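Local coordinates for protein KLLA0E02245p (Kluyveromyces lactis, PDB 4GPS) that removes NAD and other caps from the 5' ends of RNAs and degrades RNA from the 5' end as a metal-dependent exoribonuclease, at residues L62-F67 and F381-Q386; A99-N104 and L160-Q165; K295-F300 and T305-K310. All coordinates share one frame; numbering follows the deposited sequence.

Contact 1: L62-F67 and F381-Q386; sequences LSCKKF and FQVLKQ
Val383 meets Leu62 and Cys64 through apolar contact alone, and one methyl serves both. CG1 of Val383 lies 4.0 Å from CD1 of Leu62, and the two side chains reach toward each other tip to tip. The same CG1 is 4.1 Å from SG of Cys64. The valine torsion explains this double use: CG1 stands anti to the backbone N (chi1 170°), which turns this methyl toward both Leu62 CD1 and Cys64 SG. On the other segment, SG of Cys64 is rotated anti to its carbonyl carbon (chi1 -67°), and this brings the sulfur to the valine methyl. Leu410 touches both Cys64 and Val383 and extends the apolar group. Both distances are ordinary for van der Waals packing, and the joint is small, with 91 Å² buried in all. The backbones stay well apart. The nearest pair of CA atoms, those of Cys64 and Val383, is separated by 8.5 Å.

The polar interactions lie within each segment or lead outward. Cys64 to Phe67 forms a type I beta turn, closed by a weak hydrogen bond from Phe67 N to Cys64 O at 3.3 Å. Inside the turn, Lys65 N makes a weak hydrogen bond of 3.5 Å back to Ser63 OG. The backbones of Leu62 and Cys64 are hydrogen-bonded to those of Leu410 and Leu408. On the helix, Lys385 makes a salt bridge to Glu272, and Gln382 also bonds to Glu272.

One aromatic contact lies beyond Cys64: Phe67 meets Trp376 of helix 370-393 edge-to-face.

The arrangement is a helix packed against an edge of beta structure. The N-terminal strand 60-63 pairs antiparallel with strand 409-414, and helix 370-393 lies against both, away from the annotated sites of this DXO/Dom3Z-family nuclease.

Contact 2: A99-N104 and L160-Q165; sequences ATLLWN and LKEAYQ
Trp103 brings the outer atoms of its six-membered ring against Glu162 and Ala163. CZ2 of Trp103 is 3.7 Å from CB of Glu162, which lies at the ring edge near its plane. CH2 of Trp103 approaches the helix backbone itself, 3.6 Å from CA of Ala163. The same CH2 of Trp103 is 3.9 Å from CB of Ala163. The indole and the Glu162 side chain cross at about a right angle, with the ring and carboxylate planes 47° apart.

Leu101, two residues earlier on the strand, adds a lighter contact. Its CD1 lies 4.2 Å from CG of Glu162. The glutamate therefore presents its aliphatic part to both strand residues, CB to the tryptophan and CG to the leucine.

This is a short strand packed against a helix. The axes of strand 100-103 and of the helical segment 160-165 come within 11.6 Å and run at 38° to each other. Strand 100-103 pairs antiparallel with strand 86-95, and the two form a hairpin. A G1 beta bulge, with Ala99 and Thr100 opposite Ile95, opens the returning strand.

Further out, Arg166 makes a cation-pi contact with the Trp103 ring, and Cys92 of strand 86-95 touches Trp103. Ile159, on the same helix as Glu162, meets Leu101. Leu160 and Tyr164 seat another side of the helix on strand 273-285, through Gln278 and Leu276.

Contact 3: K295-F300 and T305-K310; sequences KSSVHF and TYHRRK
Phe300 sets its edge over one face of the His307 imidazole. CD2 of Phe300 lies over the centre of that ring, 3.8 Å above its plane. This is a T-shaped pair, with planes at 84° and centroids 5.2 Å apart. The imidazole is held from further sides: CG1 of Val298 sits at its edge, 3.7 Å from CE1 of His307, and the carbonyl oxygen of His299 is 3.3 Å from the same CE1. His307 ND1 accepts a hydrogen bond from the backbone N of Lys301, which ties the ring to the loop and helps fix its rotation.

The segments belong to a beta-alpha-beta unit of the PD-(D/E)XK nuclease fold: strand 290-297, helix 305-319 and strand 325-331. Lys295, on strand 290-297, probably binds substrate, as in relatives. Ile294, just before it, is a metal ligand.

Lys310 crosses Phe300 at about a right angle, with CD of Lys310 at the ring edge, 4.2 Å from CE2 of Phe300. The lysine chain extends from the helix and bends at chi3 (-71°), which carries NZ of Lys310 to 3.8 Å from OG of Ser297. That hydroxyl donates a 2.9 Å hydrogen bond to Val298 O. Phe330 meets Phe300 and stacks on His299, and Ser296 OG is bonded to Thr238 OG1.

Overall arrangement
The three contacts are separate: nearest atoms are about 12 Å apart between contacts 1 and 2, about 14 Å between 1 and 3, and about 18 Å between 2 and 3. Contacts 2 and 3 follow one another along the chain, and both are nested inside the long loop closed by contact 1. Contact 3 adjoins the metal site and itself holds Lys295, which probably binds substrate. The Ser296 side chain is about 7 Å from that of Glu243, a metal ligand. The Leu101 side chain of contact 2 is about 11 Å from that of Glu280, which probably binds substrate. Contacts 2 and 3 lie on opposite sides of the chain's centre, while contact 1 is remote from these sites.

Contact 1: L62-F67 and F381-Q386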
loop_
_atom_site.group_PDB
_atom_site.type_symbol
_atom_site.label_atom_id
_atom_site.label_comp_id
_atom_site.label_asym_id
_atom_site.label_seq_id
_atom_site.Cartn_x
_atom_site.Cartn_y
_atom_site.Cartn_z
ATOM N N LEU A 62 -23.034 -10.700 -4.836
ATOM C CA LEU A 62 -23.562 -9.377 -4.573
ATOM C C LEU A 62 -22.905 -8.331 -5.450
ATOM O O LEU A 62 -21.679 -8.197 -5.462
ATOM C CB LEU A 62 -23.294 -9.032 -3.115
ATOM C CG LEU A 62 -24.343 -8.275 -2.309
ATOM C CD1 LEU A 62 -23.789 -8.056 -0.912
ATOM C CD2 LEU A 62 -24.678 -6.959 -2.954
ATOM N N SER A 63 -23.716 -7.598 -6.202
ATOM C CA SER A 63 -23.183 -6.544 -7.042
ATOM C C SER A 63 -22.855 -5.352 -6.124
ATOM O O SER A 63 -23.615 -5.034 -5.201
ATOM C CB SER A 63 -24.222 -6.126 -8.071
ATOM O OG SER A 63 -23.959 -4.807 -8.516
ATOM N N CYS A 64 -21.717 -4.711 -6.369
ATOM C CA CYS A 64 -21.302 -3.568 -5.575
ATOM C C CYS A 64 -21.006 -2.423 -6.503
ATOM O O CYS A 64 -20.430 -1.421 -6.063
ATOM C CB CYS A 64 -20.030 -3.887 -4.779
ATOM S SG CYS A 64 -20.242 -5.127 -3.495
ATOM N N LYS A 65 -21.392 -2.565 -7.778
ATOM C CA LYS A 65 -21.139 -1.530 -8.788
ATOM C C LYS A 65 -21.860 -0.208 -8.558
ATOM O O LYS A 65 -21.443 0.833 -9.073
ATOM C CB LYS A 65 -21.486 -2.013 -10.201
ATOM C CG LYS A 65 -20.897 -1.092 -11.298
ATOM C CD LYS A 65 -21.284 -1.514 -12.731
ATOM C CE LYS A 65 -20.909 -2.980 -13.046
ATOM N NZ LYS A 65 -21.287 -3.460 -14.414
ATOM N N LYS A 66 -22.938 -0.238 -7.796
ATOM C CA LYS A 66 -23.662 0.982 -7.549
ATOM C C LYS A 66 -23.342 1.550 -6.181
ATOM O O LYS A 66 -24.189 2.148 -5.535
ATOM C CB LYS A 66 -25.161 0.731 -7.717
ATOM C CG LYS A 66 -25.545 0.459 -9.180
ATOM C CD LYS A 66 -27.048 0.514 -9.437
ATOM C CE LYS A 66 -27.767 -0.666 -8.797
ATOM N NZ LYS A 66 -27.566 -0.750 -7.308
ATOM N N PHE A 67 -22.104 1.350 -5.751
ATOM C CA PHE A 67 -21.641 1.839 -4.464
ATOM C C PHE A 67 -21.710 3.364 -4.443
ATOM O O PHE A 67 -21.369 4.038 -5.410
ATOM C CB PHE A 67 -20.200 1.358 -4.191
ATOM C CG PHE A 67 -19.158 2.017 -5.044
ATOM C CD1 PHE A 67 -18.483 3.149 -4.594
ATOM C CD2 PHE A 67 -18.869 1.531 -6.316
ATOM C CE1 PHE A 67 -17.535 3.791 -5.403
ATOM C CE2 PHE A 67 -17.917 2.164 -7.140
ATOM C CZ PHE A 67 -17.250 3.299 -6.678
ATOM N N PHE A 381 -15.605 -2.424 2.368
ATOM C CA PHE A 381 -15.222 -2.967 3.655
ATOM C C PHE A 381 -16.422 -3.209 4.562
ATOM O O PHE A 381 -16.447 -4.191 5.285
ATOM C CB PHE A 381 -14.124 -2.137 4.315
ATOM C CG PHE A 381 -12.753 -2.577 3.914
ATOM C CD1 PHE A 381 -12.154 -3.657 4.539
ATOM C CD2 PHE A 381 -12.077 -1.944 2.869
ATOM C CE1 PHE A 381 -10.889 -4.100 4.135
ATOM C CE2 PHE A 381 -10.837 -2.372 2.463
ATOM C CZ PHE A 381 -10.231 -3.455 3.093
ATOM N N GLN A 382 -17.438 -2.359 4.468
ATOM C CA GLN A 382 -18.635 -2.530 5.273
ATOM C C GLN A 382 -19.385 -3.728 4.698
ATOM O O GLN A 382 -19.879 -4.586 5.428
ATOM C CB GLN A 382 -19.508 -1.269 5.212
ATOM C CG GLN A 382 -20.741 -1.294 6.123
ATOM C CD GLN A 382 -20.382 -1.468 7.597
ATOM O OE1 GLN A 382 -19.305 -1.074 8.027
ATOM N NE2 GLN A 382 -21.293 -2.059 8.372
ATOM N N VAL A 383 -19.451 -3.810 3.378
ATOM C CA VAL A 383 -20.125 -4.939 2.759
ATOM C C VAL A 383 -19.405 -6.256 3.154
ATOM O O VAL A 383 -20.052 -7.219 3.600
ATOM C CB VAL A 383 -20.185 -4.731 1.220
ATOM C CG1 VAL A 383 -20.647 -5.997 0.524
ATOM C CG2 VAL A 383 -21.127 -3.558 0.900
ATOM N N LEU A 384 -18.076 -6.286 3.028
ATOM C CA LEU A 384 -17.290 -7.473 3.386
ATOM C C LEU A 384 -17.438 -7.883 4.863
ATOM O O LEU A 384 -17.550 -9.072 5.178
ATOM C CB LEU A 384 -15.803 -7.253 3.091
ATOM C CG LEU A 384 -15.396 -7.235 1.626
ATOM C CD1 LEU A 384 -14.010 -6.665 1.472
ATOM C CD2 LEU A 384 -15.467 -8.647 1.061
ATOM N N LYS A 385 -17.447 -6.903 5.762
ATOM C CA LYS A 385 -17.566 -7.207 7.180
ATOM C C LYS A 385 -18.911 -7.828 7.529
ATOM O O LYS A 385 -18.969 -8.892 8.143
ATOM C CB LYS A 385 -17.350 -5.952 8.007
ATOM C CG LYS A 385 -17.212 -6.263 9.474
ATOM C CD LYS A 385 -18.505 -6.095 10.212
ATOM C CE LYS A 385 -18.785 -4.634 10.461
ATOM N NZ LYS A 385 -19.907 -4.501 11.427
ATOM N N GLN A 386 -19.990 -7.159 7.133
ATOM C CA GLN A 386 -21.343 -7.641 7.398
ATOM C C GLN A 386 -21.578 -9.041 6.828
ATOM O O GLN A 386 -22.115 -9.922 7.508
ATOM C CB GLN A 386 -22.387 -6.663 6.819
ATOM C CG GLN A 386 -22.609 -5.411 7.683
ATOM C CD GLN A 386 -22.999 -5.757 9.126
ATOM O OE1 GLN A 386 -24.151 -6.109 9.400
ATOM N NE2 GLN A 386 -22.028 -5.680 10.049
#

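Contact 2: A99-N104 and L160-Q165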
loop_
_atom_site.group_PDB
_atom_site.type_symbol
_atom_site.label_atom_id
_atom_site.label_comp_id
_atom_site.label_asym_id
_atom_site.label_seq_id
_atom_site.Cartn_x
_atom_site.Cartn_y
_atom_site.Cartn_z
ATOM N N ALA A 99 16.510 -16.074 10.754
ATOM C CA ALA A 99 15.110 -16.449 10.997
ATOM C C ALA A 99 14.729 -15.765 12.295
ATOM O O ALA A 99 14.157 -16.380 13.199
ATOM C CB ALA A 99 14.970 -17.957 11.137
ATOM N N THR A 100 15.071 -14.478 12.359
ATOM C CA THR A 100 14.855 -13.646 13.533
ATOM C C THR A 100 14.105 -12.355 13.261
ATOM O O THR A 100 14.348 -11.691 12.264
ATOM C CB THR A 100 16.204 -13.241 14.148
ATOM O OG1 THR A 100 16.866 -14.407 14.641
ATOM C CG2 THR A 100 16.011 -12.243 15.270
ATOM N N LEU A 101 13.200 -12.005 14.164
ATOM C CA LEU A 101 12.477 -10.757 14.054
ATOM C C LEU A 101 12.945 -9.937 15.246
ATOM O O LEU A 101 12.927 -10.437 16.374
ATOM C CB LEU A 101 10.973 -10.976 14.179
ATOM C CG LEU A 101 10.229 -11.710 13.075
ATOM C CD1 LEU A 101 8.805 -11.972 13.523
ATOM C CD2 LEU A 101 10.267 -10.869 11.805
ATOM N N LEU A 102 13.414 -8.720 15.011
ATOM C CA LEU A 102 13.816 -7.867 16.118
ATOM C C LEU A 102 12.710 -6.826 16.216
ATOM O O LEU A 102 12.476 -6.064 15.274
ATOM C CB LEU A 102 15.162 -7.199 15.828
ATOM C CG LEU A 102 16.271 -8.205 15.546
ATOM C CD1 LEU A 102 17.566 -7.470 15.265
ATOM C CD2 LEU A 102 16.433 -9.124 16.738
ATOM N N TRP A 103 12.032 -6.781 17.352
ATOM C CA TRP A 103 10.941 -5.842 17.516
ATOM C C TRP A 103 11.285 -4.487 18.101
ATOM O O TRP A 103 12.167 -4.362 18.954
ATOM C CB TRP A 103 9.831 -6.436 18.396
ATOM C CG TRP A 103 9.157 -7.626 17.798
ATOM C CD1 TRP A 103 9.562 -8.919 17.883
ATOM C CD2 TRP A 103 7.987 -7.619 16.968
ATOM N NE1 TRP A 103 8.715 -9.724 17.162
ATOM C CE2 TRP A 103 7.740 -8.950 16.590
ATOM C CE3 TRP A 103 7.127 -6.612 16.508
ATOM C CZ2 TRP A 103 6.666 -9.307 15.766
ATOM C CZ3 TRP A 103 6.073 -6.956 15.697
ATOM C CH2 TRP A 103 5.845 -8.300 15.334
ATOM N N ASN A 104 10.562 -3.480 17.611
ATOM C CA ASN A 104 10.644 -2.122 18.092
ATOM C C ASN A 104 12.021 -1.539 18.415
ATOM O O ASN A 104 12.820 -1.328 17.510
ATOM C CB ASN A 104 9.675 -2.011 19.286
ATOM C CG ASN A 104 8.250 -2.409 18.897
ATOM O OD1 ASN A 104 7.701 -1.891 17.913
ATOM N ND2 ASN A 104 7.654 -3.328 19.641
ATOM N N LEU A 160 2.858 -11.079 10.310
ATOM C CA LEU A 160 1.570 -10.444 10.555
ATOM C C LEU A 160 0.934 -11.123 11.748
ATOM O O LEU A 160 0.387 -10.456 12.620
ATOM C CB LEU A 160 0.632 -10.621 9.352
ATOM C CG LEU A 160 -0.664 -9.812 9.409
ATOM C CD1 LEU A 160 -0.307 -8.339 9.454
ATOM C CD2 LEU A 160 -1.544 -10.098 8.202
ATOM N N LYS A 161 1.011 -12.454 11.786
ATOM C CA LYS A 161 0.423 -13.182 12.889
ATOM C C LYS A 161 1.150 -12.961 14.218
ATOM O O LYS A 161 0.544 -13.066 15.277
ATOM C CB LYS A 161 0.311 -14.668 12.555
ATOM C CG LYS A 161 -0.658 -14.977 11.428
ATOM C CD LYS A 161 -0.610 -16.456 11.123
ATOM C CE LYS A 161 -1.655 -16.872 10.099
ATOM N NZ LYS A 161 -1.556 -18.350 9.740
ATOM N N GLU A 162 2.444 -12.671 14.189
ATOM C CA GLU A 162 3.139 -12.385 15.447
ATOM C C GLU A 162 2.730 -10.958 15.862
ATOM O O GLU A 162 2.520 -10.673 17.033
ATOM C CB GLU A 162 4.647 -12.425 15.261
ATOM C CG GLU A 162 5.191 -13.765 14.822
ATOM C CD GLU A 162 5.158 -14.800 15.923
ATOM O OE1 GLU A 162 5.491 -14.454 17.089
ATOM O OE2 GLU A 162 4.812 -15.957 15.607
ATOM N N ALA A 163 2.632 -10.059 14.887
ATOM C CA ALA A 163 2.228 -8.703 15.165
ATOM C C ALA A 163 0.805 -8.701 15.751
ATOM O O ALA A 163 0.523 -7.935 16.657
ATOM C CB ALA A 163 2.289 -7.862 13.888
ATOM N N TYR A 164 -0.078 -9.570 15.256
ATOM C CA TYR A 164 -1.445 -9.636 15.763
ATOM C C TYR A 164 -1.440 -10.119 17.201
ATOM O O TYR A 164 -2.132 -9.581 18.054
ATOM C CB TYR A 164 -2.292 -10.609 14.959
ATOM C CG TYR A 164 -3.744 -10.646 15.394
ATOM C CD1 TYR A 164 -4.636 -9.648 14.981
ATOM C CD2 TYR A 164 -4.225 -11.660 16.224
ATOM C CE1 TYR A 164 -5.945 -9.660 15.379
ATOM C CE2 TYR A 164 -5.554 -11.676 16.637
ATOM C CZ TYR A 164 -6.407 -10.666 16.205
ATOM O OH TYR A 164 -7.708 -10.660 16.588
ATOM N N GLN A 165 -0.671 -11.163 17.465
ATOM C CA GLN A 165 -0.587 -11.700 18.811
ATOM C C GLN A 165 -0.068 -10.640 19.791
ATOM O O GLN A 165 -0.529 -10.570 20.917
ATOM C CB GLN A 165 0.323 -12.923 18.787
ATOM C CG GLN A 165 0.923 -13.339 20.107
ATOM C CD GLN A 165 1.646 -14.685 19.996
ATOM O OE1 GLN A 165 1.012 -15.712 19.700
ATOM N NE2 GLN A 165 2.973 -14.688 20.219
#

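Contact 3: K295-F300 and T305-K310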
loop_
_atom_site.group_PDB
_atom_site.type_symbol
_atom_site.label_atom_id
_atom_site.label_comp_id
_atom_site.label_asym_id
_atom_site.label_seq_id
_atom_site.Cartn_x
_atom_site.Cartn_y
_atom_site.Cartn_z
ATOM N N LYS A 295 10.233 4.829 -5.116
ATOM C CA LYS A 295 9.587 4.344 -6.341
ATOM C C LYS A 295 10.476 4.656 -7.549
ATOM O O LYS A 295 11.072 5.745 -7.650
ATOM C CB LYS A 295 8.204 5.000 -6.534
ATOM C CG LYS A 295 7.161 4.616 -5.504
ATOM C CD LYS A 295 6.771 3.140 -5.623
ATOM C CE LYS A 295 5.742 2.769 -4.607
ATOM N NZ LYS A 295 5.373 1.345 -4.690
ATOM N N SER A 296 10.570 3.677 -8.437
ATOM C CA SER A 296 11.333 3.792 -9.668
ATOM C C SER A 296 10.320 4.105 -10.777
ATOM O O SER A 296 9.311 3.426 -10.902
ATOM C CB SER A 296 12.027 2.465 -9.960
ATOM O OG SER A 296 12.709 2.508 -11.193
ATOM N N SER A 297 10.577 5.125 -11.590
ATOM C CA SER A 297 9.623 5.449 -12.647
ATOM C C SER A 297 10.229 6.121 -13.876
ATOM O O SER A 297 11.358 6.604 -13.873
ATOM C CB SER A 297 8.542 6.375 -12.071
ATOM O OG SER A 297 7.417 6.477 -12.914
ATOM N N VAL A 298 9.455 6.144 -14.940
ATOM C CA VAL A 298 9.870 6.845 -16.135
ATOM C C VAL A 298 9.009 8.138 -15.965
ATOM O O VAL A 298 8.006 8.102 -15.236
ATOM C CB VAL A 298 9.486 5.965 -17.351
ATOM C CG1 VAL A 298 8.302 6.498 -18.056
ATOM C CG2 VAL A 298 10.693 5.756 -18.226
ATOM N N HIS A 299 9.390 9.277 -16.548
ATOM C CA HIS A 299 8.569 10.491 -16.389
ATOM C C HIS A 299 7.079 10.222 -16.667
ATOM O O HIS A 299 6.722 9.486 -17.584
ATOM C CB HIS A 299 9.109 11.652 -17.249
ATOM C CG HIS A 299 10.272 12.372 -16.613
ATOM N ND1 HIS A 299 10.138 13.156 -15.479
ATOM C CD2 HIS A 299 11.595 12.372 -16.911
ATOM C CE1 HIS A 299 11.326 13.603 -15.110
ATOM N NE2 HIS A 299 12.227 13.143 -15.960
ATOM N N PHE A 300 6.221 10.817 -15.840
ATOM C CA PHE A 300 4.781 10.587 -15.912
ATOM C C PHE A 300 4.037 11.160 -17.077
ATOM O O PHE A 300 4.252 12.305 -17.457
ATOM C CB PHE A 300 4.105 11.090 -14.638
ATOM C CG PHE A 300 4.443 10.286 -13.427
ATOM C CD1 PHE A 300 4.995 10.902 -12.292
ATOM C CD2 PHE A 300 4.249 8.908 -13.422
ATOM C CE1 PHE A 300 5.355 10.152 -11.174
ATOM C CE2 PHE A 300 4.608 8.144 -12.298
ATOM C CZ PHE A 300 5.163 8.773 -11.178
ATOM N N THR A 305 -3.139 5.495 -18.958
ATOM C CA THR A 305 -3.818 4.697 -17.954
ATOM C C THR A 305 -2.893 4.000 -16.955
ATOM O O THR A 305 -3.170 3.955 -15.747
ATOM C CB THR A 305 -4.677 3.654 -18.655
ATOM O OG1 THR A 305 -5.769 4.320 -19.286
ATOM C CG2 THR A 305 -5.212 2.633 -17.690
ATOM N N TYR A 306 -1.803 3.445 -17.458
ATOM C CA TYR A 306 -0.871 2.742 -16.607
ATOM C C TYR A 306 -0.257 3.667 -15.524
ATOM O O TYR A 306 -0.072 3.275 -14.353
ATOM C CB TYR A 306 0.203 2.093 -17.498
ATOM C CG TYR A 306 1.378 1.491 -16.777
ATOM C CD1 TYR A 306 2.410 2.302 -16.281
ATOM C CD2 TYR A 306 1.509 0.106 -16.661
ATOM C CE1 TYR A 306 3.552 1.750 -15.703
ATOM C CE2 TYR A 306 2.654 -0.469 -16.081
ATOM C CZ TYR A 306 3.676 0.359 -15.614
ATOM O OH TYR A 306 4.846 -0.199 -15.140
ATOM N N HIS A 307 0.042 4.897 -15.905
ATOM C CA HIS A 307 0.644 5.831 -14.978
ATOM C C HIS A 307 -0.368 6.395 -13.980
ATOM O O HIS A 307 -0.039 6.633 -12.816
ATOM C CB HIS A 307 1.329 6.948 -15.767
ATOM C CG HIS A 307 2.737 6.627 -16.155
ATOM N ND1 HIS A 307 3.463 7.390 -17.041
ATOM C CD2 HIS A 307 3.577 5.661 -15.715
ATOM C CE1 HIS A 307 4.697 6.914 -17.122
ATOM N NE2 HIS A 307 4.791 5.864 -16.324
ATOM N N ARG A 308 -1.606 6.587 -14.420
ATOM C CA ARG A 308 -2.633 7.102 -13.528
ATOM C C ARG A 308 -2.900 6.053 -12.460
ATOM O O ARG A 308 -3.109 6.391 -11.302
ATOM C CB ARG A 308 -3.908 7.439 -14.305
ATOM C CG ARG A 308 -3.708 8.588 -15.318
ATOM C CD ARG A 308 -3.542 9.956 -14.658
ATOM N NE ARG A 308 -4.741 10.344 -13.910
ATOM C CZ ARG A 308 -5.900 10.727 -14.451
ATOM N NH1 ARG A 308 -6.055 10.796 -15.765
ATOM N NH2 ARG A 308 -6.925 11.012 -13.660
ATOM N N ARG A 309 -2.873 4.778 -12.851
ATOM C CA ARG A 309 -3.071 3.673 -11.909
ATOM C C ARG A 309 -1.942 3.651 -10.890
ATOM O O ARG A 309 -2.176 3.469 -9.695
ATOM C CB ARG A 309 -3.058 2.329 -12.633
ATOM C CG ARG A 309 -4.387 1.714 -12.846
ATOM C CD ARG A 309 -4.319 0.746 -13.994
ATOM N NE ARG A 309 -5.647 0.581 -14.548
ATOM C CZ ARG A 309 -5.908 0.165 -15.776
ATOM N NH1 ARG A 309 -4.919 -0.139 -16.617
ATOM N NH2 ARG A 309 -7.169 0.048 -16.151
ATOM N N LYS A 310 -0.717 3.823 -11.376
ATOM C CA LYS A 310 0.446 3.814 -10.499
ATOM C C LYS A 310 0.403 4.988 -9.501
ATOM O O LYS A 310 0.643 4.797 -8.307
ATOM C CB LYS A 310 1.742 3.839 -11.334
ATOM C CG LYS A 310 2.974 3.978 -10.503
ATOM C CD LYS A 310 4.239 4.102 -11.344
ATOM C CE LYS A 310 4.620 2.805 -12.033
ATOM N NZ LYS A 310 5.880 3.017 -12.812
#